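Local coordinates for protein aldo-keto reductase 2E (Bombyx mori, PDB 3WCZ) that reduces 3-dehydroecdysone and some other carbonyl compounds with NADPH rather than NADH, and may help regulate moulting in the silkworm, at residues 37-40 and 41-44; 53-56 and 57-60; 60-63 and 64-68; 97-100 and 101-105; 258-262 and 263-267. All coordinates share one frame; numbering follows the deposited sequence.

Interaction 1: 37-40 and 41-44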
# COMPACT_ATOMS: atom_id res chain seq x y z
N VAL A 37 11.79 -2.68 -11.65
CA VAL A 37 11.38 -2.06 -10.40
C VAL A 37 12.36 -0.96 -10.02
O VAL A 37 11.95 0.10 -9.57
CB VAL A 37 11.27 -3.11 -9.28
CG1 VAL A 37 11.02 -2.45 -7.93
CG2 VAL A 37 10.15 -4.12 -9.59
N ARG A 38 13.66 -1.18 -10.18
CA ARG A 38 14.65 -0.15 -9.94
C ARG A 38 14.36 1.04 -10.84
O ARG A 38 14.29 2.19 -10.38
CB ARG A 38 16.07 -0.68 -10.22
CG ARG A 38 17.13 0.40 -10.20
CD ARG A 38 18.46 -0.05 -10.88
NE ARG A 38 18.20 -0.38 -12.28
CZ ARG A 38 17.95 0.53 -13.21
NH1 ARG A 38 18.02 1.82 -12.95
NH2 ARG A 38 17.63 0.13 -14.43
N GLN A 39 14.13 0.78 -12.12
CA GLN A 39 13.85 1.86 -13.06
C GLN A 39 12.55 2.59 -12.71
O GLN A 39 12.48 3.81 -12.81
CB GLN A 39 13.78 1.29 -14.48
CG GLN A 39 13.66 2.35 -15.57
CD GLN A 39 14.86 3.28 -15.60
OE1 GLN A 39 15.99 2.82 -15.77
NE2 GLN A 39 14.64 4.57 -15.37
N ALA A 40 11.52 1.83 -12.31
CA ALA A 40 10.24 2.44 -11.95
C ALA A 40 10.37 3.36 -10.74
O ALA A 40 9.80 4.44 -10.71
CB ALA A 40 9.23 1.37 -11.65
N VAL A 41 11.11 2.92 -9.73
CA VAL A 41 11.36 3.75 -8.55
C VAL A 41 12.05 5.05 -8.94
O VAL A 41 11.66 6.14 -8.50
CB VAL A 41 12.15 2.98 -7.49
CG1 VAL A 41 12.71 3.91 -6.40
CG2 VAL A 41 11.25 1.93 -6.87
N TYR A 42 13.07 4.94 -9.77
CA TYR A 42 13.76 6.13 -10.25
C TYR A 42 12.83 7.07 -11.02
O TYR A 42 12.77 8.26 -10.75
CB TYR A 42 14.96 5.74 -11.12
CG TYR A 42 15.81 6.93 -11.47
CD1 TYR A 42 16.86 7.31 -10.66
CD2 TYR A 42 15.52 7.71 -12.59
CE1 TYR A 42 17.64 8.42 -10.95
CE2 TYR A 42 16.29 8.81 -12.89
CZ TYR A 42 17.35 9.15 -12.07
OH TYR A 42 18.14 10.25 -12.35
N TRP A 43 12.10 6.53 -11.98
CA TRP A 43 11.18 7.33 -12.76
C TRP A 43 10.11 8.01 -11.88
O TRP A 43 9.70 9.15 -12.11
CB TRP A 43 10.49 6.47 -13.81
CG TRP A 43 11.26 6.27 -15.06
CD1 TRP A 43 12.24 7.08 -15.56
CD2 TRP A 43 11.08 5.20 -16.00
NE1 TRP A 43 12.67 6.59 -16.78
CE2 TRP A 43 11.98 5.44 -17.07
CE3 TRP A 43 10.26 4.08 -16.05
CZ2 TRP A 43 12.09 4.58 -18.16
CZ3 TRP A 43 10.35 3.23 -17.16
CH2 TRP A 43 11.27 3.49 -18.19
N ALA A 44 9.61 7.26 -10.89
CA ALA A 44 8.59 7.80 -9.99
C ALA A 44 9.14 9.00 -9.24
O ALA A 44 8.52 10.05 -9.20
CB ALA A 44 8.09 6.73 -9.04
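On helix 35-46, the first outer helix of this TIM barrel, Gln39 and Trp43 sit one turn apart and meet side chain to ring. CG of Gln39 lies almost exactly above the six-membered ring of Trp43, 3.5 Å from its centroid and only 3° off the ring normal, which makes a clear CH-pi contact. The glutamine chain then bends at its second torsion (chi2 62°), swinging CD and NE2 on across the indole toward the pyrrole side. The amide is not laid flat on the ring; the two planes are 52° apart. NE2 comes within 3.2 Å of NE1 of Trp43, but both are donors, so this is contact over a face and not a hydrogen bond. At the other end of the amide, OE1 takes a weak bond from NH2 of Arg38, whose guanidinium is held more firmly by Asp35 and by Glu70 of helix 61-73.

Underneath runs ordinary helical bonding, with Trp43 N to Gln39 O at 2.9 Å and Ala44 N to Ala40 O at 2.8 Å. The inner side of the helix is built from small and branched residues. Val41 reaches Leu21 of the strand 21-22, Val37 meets Val64 of helix 61-73, and Ala40 and Ala44 rest on Ile266 of helix 263-270. Trp43 also leans on that last helix, through Lys263 and Ile266. Along the buried valine side, CG2 of Val41 comes back beside the helix to lie 3.3 Å from the carbonyl O of Val37.

Interaction 2: 53-56 and 57-60. With NAP (NADP nicotinamide-adenine-dinucleotide phosphate), chain B.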
# COMPACT_ATOMS: atom_id res chain seq x y z
N ASP A 53 6.11 2.04 -1.83
CA ASP A 53 5.59 0.91 -1.05
C ASP A 53 6.25 -0.37 -1.54
O ASP A 53 6.19 -0.67 -2.74
CB ASP A 53 4.07 0.77 -1.21
CG ASP A 53 3.52 -0.37 -0.40
OD1 ASP A 53 3.32 -0.17 0.81
OD2 ASP A 53 3.29 -1.47 -0.95
N THR A 54 6.91 -1.10 -0.64
CA THR A 54 7.51 -2.38 -0.95
C THR A 54 7.27 -3.34 0.20
O THR A 54 6.47 -3.08 1.09
CB THR A 54 9.01 -2.19 -1.31
OG1 THR A 54 9.55 -3.39 -1.88
CG2 THR A 54 9.86 -1.80 -0.15
N ALA A 55 7.94 -4.50 0.16
CA ALA A 55 7.73 -5.55 1.16
C ALA A 55 8.84 -6.56 1.06
O ALA A 55 9.36 -6.82 -0.03
CB ALA A 55 6.41 -6.24 0.96
N ALA A 56 9.21 -7.14 2.20
CA ALA A 56 10.19 -8.22 2.19
C ALA A 56 9.77 -9.34 1.22
O ALA A 56 10.59 -9.86 0.43
CB ALA A 56 10.38 -8.77 3.60
N VAL A 57 8.49 -9.70 1.25
CA VAL A 57 8.02 -10.85 0.48
C VAL A 57 8.08 -10.60 -1.04
O VAL A 57 8.03 -11.55 -1.83
CB VAL A 57 6.61 -11.28 0.95
CG1 VAL A 57 5.54 -10.37 0.35
CG2 VAL A 57 6.36 -12.74 0.61
N TYR A 58 8.15 -9.34 -1.48
CA TYR A 58 8.24 -9.06 -2.90
C TYR A 58 9.59 -9.42 -3.50
O TYR A 58 9.72 -9.50 -4.71
CB TYR A 58 7.94 -7.59 -3.23
CG TYR A 58 6.62 -7.06 -2.72
CD1 TYR A 58 5.60 -7.90 -2.38
CD2 TYR A 58 6.39 -5.68 -2.66
CE1 TYR A 58 4.39 -7.40 -1.91
CE2 TYR A 58 5.20 -5.17 -2.19
CZ TYR A 58 4.20 -6.02 -1.81
OH TYR A 58 3.02 -5.51 -1.32
N GLN A 59 10.57 -9.60 -2.64
CA GLN A 59 11.93 -9.97 -3.03
C GLN A 59 12.53 -8.95 -3.98
O GLN A 59 13.39 -9.27 -4.81
CB GLN A 59 11.99 -11.38 -3.66
CG GLN A 59 11.45 -12.49 -2.78
CD GLN A 59 12.14 -12.59 -1.42
OE1 GLN A 59 11.49 -12.98 -0.44
NE2 GLN A 59 13.44 -12.28 -1.34
N ASP A 60 12.10 -7.70 -3.85
CA ASP A 60 12.63 -6.62 -4.70
C ASP A 60 13.07 -5.41 -3.91
O ASP A 60 13.26 -4.34 -4.49
CB ASP A 60 11.68 -6.23 -5.87
CG ASP A 60 10.36 -5.64 -5.42
OD1 ASP A 60 10.15 -5.31 -4.23
OD2 ASP A 60 9.52 -5.45 -6.35
PA NAP B . -2.43 -2.09 -9.32
O1A NAP B . -1.66 -0.87 -9.03
O2A NAP B . -3.75 -2.34 -8.78
O5B NAP B . -2.46 -2.45 -10.84
C5B NAP B . -1.30 -2.45 -11.61
C4B NAP B . -1.54 -2.72 -13.09
O4B NAP B . -2.18 -1.58 -13.68
C3B NAP B . -0.34 -3.02 -13.90
O3B NAP B . -0.72 -4.00 -14.84
C2B NAP B . -0.04 -1.75 -14.53
O2B NAP B . 0.69 -1.85 -15.74
C1B NAP B . -1.40 -1.15 -14.77
N9A NAP B . -1.49 0.30 -14.78
C8A NAP B . -0.84 1.13 -13.93
N7A NAP B . -1.22 2.38 -14.11
C5A NAP B . -2.14 2.39 -15.12
C6A NAP B . -2.87 3.41 -15.74
N6A NAP B . -2.76 4.76 -15.43
N1A NAP B . -3.70 3.03 -16.73
C2A NAP B . -3.83 1.75 -17.07
N3A NAP B . -3.15 0.74 -16.49
C4A NAP B . -2.31 1.07 -15.50
O3 NAP B . -1.47 -3.31 -8.87
PN NAP B . -1.13 -4.17 -7.57
O1N NAP B . 0.31 -4.51 -7.71
O2N NAP B . -2.13 -5.26 -7.46
O5D NAP B . -1.35 -3.22 -6.31
C5D NAP B . -0.60 -2.06 -6.14
C4D NAP B . 0.44 -2.10 -5.02
O4D NAP B . -0.18 -2.25 -3.75
C3D NAP B . 1.39 -3.25 -5.08
O3D NAP B . 2.33 -3.13 -6.12
C2D NAP B . 1.93 -3.25 -3.74
O2D NAP B . 2.83 -2.20 -3.56
C1D NAP B . 0.67 -3.04 -2.92
N1N NAP B . -0.08 -4.21 -2.46
C2N NAP B . -0.05 -4.56 -1.16
C3N NAP B . -0.77 -5.65 -0.72
C7N NAP B . -0.73 -5.94 0.73
O7N NAP B . -0.44 -5.06 1.58
N7N NAP B . -1.15 -7.16 1.10
C4N NAP B . -1.47 -6.46 -1.63
C5N NAP B . -1.51 -6.09 -2.98
C6N NAP B . -0.80 -4.95 -3.34
P2B NAP B . 2.07 -1.08 -15.98
O1X NAP B . 2.51 -1.56 -17.37
O2X NAP B . 1.79 0.36 -16.00
O3X NAP B . 3.02 -1.50 -14.88
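OD2 of Asp53 is gripped by two partners: it accepts a 2.7 Å hydrogen bond from the ribose hydroxyl O2D of NADP and makes a salt bridge with NZ of Lys87. It also sits 4.1 Å from OH of Tyr58, near the plane of the phenol ring at its edge. Lys87 bonds to that hydroxyl as well, and so ties the two side chains together. Tyr58 is the probable proton donor, and its OH lies 3.2 Å from C2N of the nicotinamide; a citrate, probably from the crystallisation liquor, is bonded to the same oxygen. Asp53, Tyr58 and Lys87 are consistent with the catalytic tetrad of aldo-keto reductases, with His120 against Val57.

The ring is steadied from one face by CB of Ala55, which stands over its centre at 3.4 Å from the centroid, 7° off the normal, as a CH-pi contact. A tight backbone turn puts it there: Tyr58 N bonds to Ala55 O at 3.1 Å, and Gln59 N to Ala56 O at the same length. The whole turn leaves the C-terminal end of strand 51-53, with Thr54 and Ala55 against strand 83-88, and leads straight into helix 61-73.

Interaction 3: 60-63 and 64-68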
# COMPACT_ATOMS: atom_id res chain seq x y z
N ASP A 60 12.10 -7.70 -3.85
CA ASP A 60 12.63 -6.62 -4.70
C ASP A 60 13.07 -5.41 -3.91
O ASP A 60 13.26 -4.34 -4.49
CB ASP A 60 11.68 -6.23 -5.87
CG ASP A 60 10.36 -5.64 -5.42
OD1 ASP A 60 10.15 -5.31 -4.23
OD2 ASP A 60 9.52 -5.45 -6.35
N GLU A 61 13.28 -5.55 -2.61
CA GLU A 61 13.82 -4.44 -1.83
C GLU A 61 15.17 -3.99 -2.36
O GLU A 61 15.52 -2.80 -2.29
CB GLU A 61 13.89 -4.78 -0.33
CG GLU A 61 12.52 -4.75 0.37
CD GLU A 61 12.53 -5.42 1.72
OE1 GLU A 61 13.21 -6.46 1.85
OE2 GLU A 61 11.84 -4.92 2.62
N GLU A 62 15.95 -4.94 -2.88
CA GLU A 62 17.24 -4.58 -3.43
C GLU A 62 17.08 -3.61 -4.61
O GLU A 62 17.80 -2.60 -4.70
CB GLU A 62 17.99 -5.84 -3.87
CG GLU A 62 19.27 -5.61 -4.67
CD GLU A 62 19.97 -6.92 -5.05
OE1 GLU A 62 19.48 -8.01 -4.66
OE2 GLU A 62 21.02 -6.87 -5.73
N GLN A 63 16.13 -3.89 -5.49
CA GLN A 63 15.87 -3.04 -6.65
C GLN A 63 15.33 -1.67 -6.20
O GLN A 63 15.72 -0.63 -6.73
CB GLN A 63 14.86 -3.68 -7.59
CG GLN A 63 15.43 -4.78 -8.46
CD GLN A 63 15.92 -5.98 -7.68
OE1 GLN A 63 15.29 -6.43 -6.73
NE2 GLN A 63 17.09 -6.49 -8.07
N VAL A 64 14.43 -1.67 -5.22
CA VAL A 64 13.94 -0.42 -4.67
C VAL A 64 15.10 0.40 -4.11
O VAL A 64 15.20 1.60 -4.35
CB VAL A 64 12.87 -0.68 -3.61
CG1 VAL A 64 12.50 0.60 -2.92
CG2 VAL A 64 11.65 -1.34 -4.22
N GLY A 65 15.99 -0.26 -3.38
CA GLY A 65 17.16 0.40 -2.86
C GLY A 65 18.08 0.94 -3.92
O GLY A 65 18.64 2.01 -3.76
N GLN A 66 18.24 0.19 -5.00
CA GLN A 66 19.05 0.65 -6.14
C GLN A 66 18.45 1.93 -6.75
O GLN A 66 19.19 2.86 -7.05
CB GLN A 66 19.19 -0.45 -7.21
CG GLN A 66 20.06 -1.62 -6.79
CD GLN A 66 19.90 -2.81 -7.74
OE1 GLN A 66 18.92 -2.93 -8.48
NE2 GLN A 66 20.89 -3.70 -7.72
N GLY A 67 17.14 1.95 -6.94
CA GLY A 67 16.46 3.10 -7.51
C GLY A 67 16.56 4.32 -6.63
O GLY A 67 16.84 5.42 -7.10
N ILE A 68 16.36 4.13 -5.33
CA ILE A 68 16.49 5.21 -4.35
C ILE A 68 17.91 5.75 -4.37
O ILE A 68 18.13 6.96 -4.39
CB ILE A 68 16.13 4.75 -2.94
CG1 ILE A 68 14.62 4.49 -2.86
CG2 ILE A 68 16.61 5.74 -1.90
CD1 ILE A 68 14.17 3.83 -1.61
O HOH W 1 18.11 -4.59 -10.50
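Asp60, the residue just before helix 61-73, and Val64 in its first turn mark the tightly packed side of this second outer helix of the (beta/alpha)8 barrel. The backbone N of Val64 bonds to Asp60 O at 3.0 Å, nearly straight, while CG2 of Val64 folds back to 3.4 Å from that same carbonyl oxygen. The valine's position follows from its first torsion (chi1 173°): CG1 is anti to the backbone N, which leaves CG2 beside that N and over the preceding turn. Around it stand Val37 of helix 35-46 and Leu109 of helix 95-109, so the residue is wedged between both neighbouring helices. Gly65 continues the regular bonding, its N reaching Glu61 O at 2.8 Å. The carboxylate of Glu61 is bonded to Thr86 and Ser105. CG of Arg38, from helix 35-46, packs against the backbone N of Gly67 and brings the two helices close there.

The looser, solvent side carries Glu62, which is exposed, with Gln63 and Gln66. OE2 of Glu62 and NE2 of Gln66 stay 3.7 Å apart, too long for a bond; the carboxylate and amide planes are turned 72° to each other. Gln63 and Gln66 run side by side in the same direction, yet their amides are nearly perpendicular, and NE2 of Gln63 and OE1 of Gln66 remain 4.0 Å apart. One water bridges the two amides: it accepts from NE2 of Gln63 at 3.2 Å and donates to OE1 of Gln66 at 2.7 Å.

Interaction 4: 97-100 and 101-105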
# COMPACT_ATOMS: atom_id res chain seq x y z
N GLN A 97 11.68 -11.45 16.53
CA GLN A 97 12.02 -11.52 15.11
C GLN A 97 11.81 -10.19 14.39
O GLN A 97 12.34 -10.00 13.30
CB GLN A 97 11.18 -12.58 14.41
CG GLN A 97 11.48 -13.97 14.86
CD GLN A 97 10.56 -14.94 14.12
OE1 GLN A 97 9.34 -14.97 14.36
NE2 GLN A 97 11.14 -15.71 13.19
N VAL A 98 11.04 -9.29 14.98
CA VAL A 98 10.59 -8.10 14.26
C VAL A 98 11.76 -7.16 13.96
O VAL A 98 11.96 -6.75 12.80
CB VAL A 98 9.45 -7.39 15.02
CG1 VAL A 98 9.02 -6.09 14.33
CG2 VAL A 98 8.25 -8.33 15.19
N VAL A 99 12.55 -6.80 14.96
CA VAL A 99 13.66 -5.90 14.74
C VAL A 99 14.67 -6.49 13.75
O VAL A 99 15.08 -5.79 12.82
CB VAL A 99 14.28 -5.39 16.08
CG1 VAL A 99 15.61 -4.69 15.86
CG2 VAL A 99 13.30 -4.45 16.78
N PRO A 100 15.10 -7.76 13.94
CA PRO A 100 16.02 -8.32 12.95
C PRO A 100 15.44 -8.38 11.53
O PRO A 100 16.19 -8.18 10.57
CB PRO A 100 16.31 -9.72 13.51
CG PRO A 100 16.16 -9.55 14.99
CD PRO A 100 15.01 -8.60 15.15
N ALA A 101 14.15 -8.65 11.40
CA ALA A 101 13.57 -8.68 10.06
C ALA A 101 13.63 -7.28 9.43
O ALA A 101 13.89 -7.13 8.23
CB ALA A 101 12.13 -9.18 10.10
N LEU A 102 13.38 -6.26 10.23
CA LEU A 102 13.47 -4.88 9.74
C LEU A 102 14.91 -4.54 9.36
O LEU A 102 15.16 -3.92 8.32
CB LEU A 102 12.94 -3.90 10.76
CG LEU A 102 13.10 -2.41 10.42
CD1 LEU A 102 12.47 -2.05 9.09
CD2 LEU A 102 12.45 -1.57 11.49
N GLN A 103 15.87 -4.96 10.18
CA GLN A 103 17.27 -4.69 9.88
C GLN A 103 17.67 -5.36 8.56
O GLN A 103 18.45 -4.81 7.79
CB GLN A 103 18.16 -5.17 11.02
CG GLN A 103 17.99 -4.38 12.31
CD GLN A 103 18.72 -5.02 13.50
OE1 GLN A 103 18.68 -6.23 13.68
NE2 GLN A 103 19.35 -4.19 14.32
N GLU A 104 17.13 -6.55 8.30
CA GLU A 104 17.39 -7.22 7.04
C GLU A 104 16.80 -6.43 5.87
O GLU A 104 17.46 -6.24 4.83
CB GLU A 104 16.85 -8.66 7.09
CG GLU A 104 16.96 -9.44 5.84
CD GLU A 104 16.57 -10.90 6.05
OE1 GLU A 104 16.77 -11.41 7.18
OE2 GLU A 104 16.09 -11.54 5.08
N SER A 105 15.55 -5.97 6.00
CA SER A 105 14.96 -5.12 4.97
C SER A 105 15.80 -3.86 4.73
O SER A 105 16.03 -3.48 3.57
CB SER A 105 13.54 -4.73 5.37
OG SER A 105 12.62 -5.75 5.07
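Val99 and Gln103, one turn apart on helix 95-109 of the barrel's outer layer, cross at a slant with the valine methyl against the amide carbon. CG1 of Val99 is 3.9 Å from CD of Gln103, and NE2 of the amide is only a little farther from that methyl, at 4.1 Å. In the glutamine, CG anti to its own carbonyl carbon (chi1 -68°) and an extended chain beyond carry the amide back along the preceding turn. CG thereby passes 3.3 Å from the carbonyl O of Val99, and OE1 ends 3.5 Å from CA of Pro100. No side-chain hydrogen bond links the two turns; the contact is between a methyl, the flat amide and the proline's backbone carbon.

Pro100 has no N-H to give to the turn before it, and the helix is kinked there. Its carbonyl still takes part, accepting from Glu104 N at 2.9 Å, while Gln103 N bonds to Val99 O at the same length. On the inner side Val98 and Leu102 reach Tyr117 of strand 114-119. Both also touch helix 136-148, as does Val99, whose side chain meets Ala146 there.

With the Gln103 amide beside Pro100 on the exposed side and apolar side chains on the other, this is an amphipathic surface helix: van der Waals contact and main-chain bonds hold the turn, and apolar side chains fix it to the barrel.

Interaction 5: 258-262 and 263-267. With NAP (NADP nicotinamide-adenine-dinucleotide phosphate), chain B.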
# COMPACT_ATOMS: atom_id res chain seq x y z
N PRO A 258 -0.70 3.00 -6.60
CA PRO A 258 -0.67 2.51 -7.98
C PRO A 258 0.69 1.90 -8.33
O PRO A 258 1.73 2.56 -8.19
CB PRO A 258 -0.94 3.78 -8.80
CG PRO A 258 -0.46 4.88 -7.96
CD PRO A 258 -0.82 4.46 -6.55
N LYS A 259 0.68 0.67 -8.83
CA LYS A 259 1.88 0.04 -9.37
C LYS A 259 1.97 0.33 -10.88
O LYS A 259 1.01 0.16 -11.64
CB LYS A 259 1.87 -1.48 -9.17
CG LYS A 259 3.01 -2.22 -9.88
CD LYS A 259 2.66 -2.65 -11.30
CE LYS A 259 3.78 -3.41 -11.95
NZ LYS A 259 3.40 -3.80 -13.37
N SER A 260 3.14 0.78 -11.30
CA SER A 260 3.44 0.83 -12.73
C SER A 260 4.92 0.68 -12.89
O SER A 260 5.71 1.09 -12.04
CB SER A 260 2.98 2.14 -13.34
OG SER A 260 3.24 2.19 -14.76
N THR A 261 5.30 0.10 -14.03
CA THR A 261 6.68 0.11 -14.46
C THR A 261 6.83 0.85 -15.80
O THR A 261 7.88 0.76 -16.44
CB THR A 261 7.26 -1.30 -14.57
OG1 THR A 261 6.41 -2.10 -15.40
CG2 THR A 261 7.39 -1.93 -13.19
N ASN A 262 5.82 1.62 -16.18
CA ASN A 262 5.81 2.39 -17.43
C ASN A 262 6.00 3.87 -17.12
O ASN A 262 5.27 4.42 -16.32
CB ASN A 262 4.46 2.18 -18.14
CG ASN A 262 4.26 3.04 -19.41
OD1 ASN A 262 3.81 4.16 -19.35
ND2 ASN A 262 4.60 2.46 -20.55
N LYS A 263 6.96 4.52 -17.78
CA LYS A 263 7.34 5.87 -17.45
C LYS A 263 6.15 6.83 -17.51
O LYS A 263 5.93 7.65 -16.62
CB LYS A 263 8.48 6.36 -18.36
CG LYS A 263 9.06 7.67 -17.95
CD LYS A 263 10.22 8.09 -18.86
CE LYS A 263 10.82 9.39 -18.35
NZ LYS A 263 11.97 9.82 -19.21
N GLN A 264 5.38 6.72 -18.59
CA GLN A 264 4.27 7.60 -18.80
C GLN A 264 3.12 7.36 -17.79
O GLN A 264 2.55 8.31 -17.26
CB GLN A 264 3.76 7.44 -20.24
CG GLN A 264 4.78 7.87 -21.34
CD GLN A 264 6.08 7.01 -21.45
OE1 GLN A 264 6.07 5.77 -21.34
NE2 GLN A 264 7.20 7.70 -21.68
N ARG A 265 2.79 6.10 -17.54
CA ARG A 265 1.70 5.81 -16.59
C ARG A 265 2.11 6.17 -15.16
O ARG A 265 1.30 6.67 -14.41
CB ARG A 265 1.21 4.39 -16.69
CG ARG A 265 0.48 4.15 -18.00
CD ARG A 265 -0.15 2.81 -18.00
NE ARG A 265 0.77 1.71 -18.26
CZ ARG A 265 1.14 1.28 -19.45
NH1 ARG A 265 0.73 1.91 -20.55
NH2 ARG A 265 1.94 0.23 -19.56
N ILE A 266 3.38 5.99 -14.83
CA ILE A 266 3.88 6.44 -13.53
C ILE A 266 3.58 7.92 -13.37
O ILE A 266 3.05 8.37 -12.36
CB ILE A 266 5.41 6.13 -13.42
CG1 ILE A 266 5.65 4.63 -13.20
CG2 ILE A 266 6.04 6.95 -12.32
CD1 ILE A 266 7.08 4.19 -13.39
N ALA A 267 3.91 8.72 -14.38
CA ALA A 267 3.68 10.13 -14.26
C ALA A 267 2.18 10.47 -14.18
O ALA A 267 1.76 11.37 -13.42
CB ALA A 267 4.30 10.86 -15.44
PA NAP B . -2.43 -2.09 -9.32
O1A NAP B . -1.66 -0.87 -9.03
O2A NAP B . -3.75 -2.34 -8.78
O5B NAP B . -2.46 -2.45 -10.84
C5B NAP B . -1.30 -2.45 -11.61
C4B NAP B . -1.54 -2.72 -13.09
O4B NAP B . -2.18 -1.58 -13.68
C3B NAP B . -0.34 -3.02 -13.90
O3B NAP B . -0.72 -4.00 -14.84
C2B NAP B . -0.04 -1.75 -14.53
O2B NAP B . 0.69 -1.85 -15.74
C1B NAP B . -1.40 -1.15 -14.77
N9A NAP B . -1.49 0.30 -14.78
C8A NAP B . -0.84 1.13 -13.93
N7A NAP B . -1.22 2.38 -14.11
C5A NAP B . -2.14 2.39 -15.12
C6A NAP B . -2.87 3.41 -15.74
N6A NAP B . -2.76 4.76 -15.43
N1A NAP B . -3.70 3.03 -16.73
C2A NAP B . -3.83 1.75 -17.07
N3A NAP B . -3.15 0.74 -16.49
C4A NAP B . -2.31 1.07 -15.50
O3 NAP B . -1.47 -3.31 -8.87
PN NAP B . -1.13 -4.17 -7.57
O1N NAP B . 0.31 -4.51 -7.71
O2N NAP B . -2.13 -5.26 -7.46
O5D NAP B . -1.35 -3.22 -6.31
C5D NAP B . -0.60 -2.06 -6.14
C4D NAP B . 0.44 -2.10 -5.02
O4D NAP B . -0.18 -2.25 -3.75
C3D NAP B . 1.39 -3.25 -5.08
O3D NAP B . 2.33 -3.13 -6.12
C2D NAP B . 1.93 -3.25 -3.74
O2D NAP B . 2.83 -2.20 -3.56
C1D NAP B . 0.67 -3.04 -2.92
N1N NAP B . -0.08 -4.21 -2.46
C2N NAP B . -0.05 -4.56 -1.16
C3N NAP B . -0.77 -5.65 -0.72
C7N NAP B . -0.73 -5.94 0.73
O7N NAP B . -0.44 -5.06 1.58
N7N NAP B . -1.15 -7.16 1.10
C4N NAP B . -1.47 -6.46 -1.63
C5N NAP B . -1.51 -6.09 -2.98
C6N NAP B . -0.80 -4.95 -3.34
P2B NAP B . 2.07 -1.08 -15.98
O1X NAP B . 2.51 -1.56 -17.37
O2X NAP B . 1.79 0.36 -16.00
O3X NAP B . 3.02 -1.50 -14.88
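The amide of Asn262 lies stacked on one face of the Arg265 guanidinium, the planes 16° apart and CG of the asparagine about 3.5 Å above the centre, while the phosphate on the adenosine ribose of NADP sits at the guanidinium edge, in its plane. This is the NADP 2'-phosphate site of this aldo-keto reductase (beta/alpha)8 barrel, at the start of helix 263-270. Arg265 grips it with two N-H groups: NE bonds to O2X at 2.8 Å, almost linear at 178°, and NH2 bonds to O1X at 2.9 Å. Asn262 is also the N-cap, its OD1 taking the backbone N of Arg265 at 2.8 Å on an in-plane lone pair. One residue thus caps the helix and backs the arginine that binds the phosphate.

Ser260 adds an ST turn, its OG accepting from Asn262 N at 3.0 Å. The same Ser260 OG donates to O2X of NADP at 2.6 Å. Lys259 NZ and Thr261 N share O3X. So many donors round the phosphate, probably helped by the helix N terminus, are consistent with use of NADP(H) and not NADH. Farther along the cofactor, Lys259 N bonds to the pyrophosphate oxygen O1A at 2.8 Å.

How the interactions relate
From the N terminus, interaction 1 lies on the first outer helix, 35-46. Interaction 2 closes the turn after strand 51-53, and interaction 3 starts on its last residue, Asp60, and carries on along helix 61-73. Interaction 4 follows on helix 95-109, and interaction 5 after the last barrel strand, 255-256. None nests or crosses; apart from the shared Asp60 they follow in series. They meet in space instead: interaction 1 packs on interaction 3 through Arg38 and on interaction 5 through Trp43, so the helix following the first barrel strand touches the one following the last. Glu61 to Ser105 probably links interactions 3 and 4, and NADP spans interactions 2 and 5.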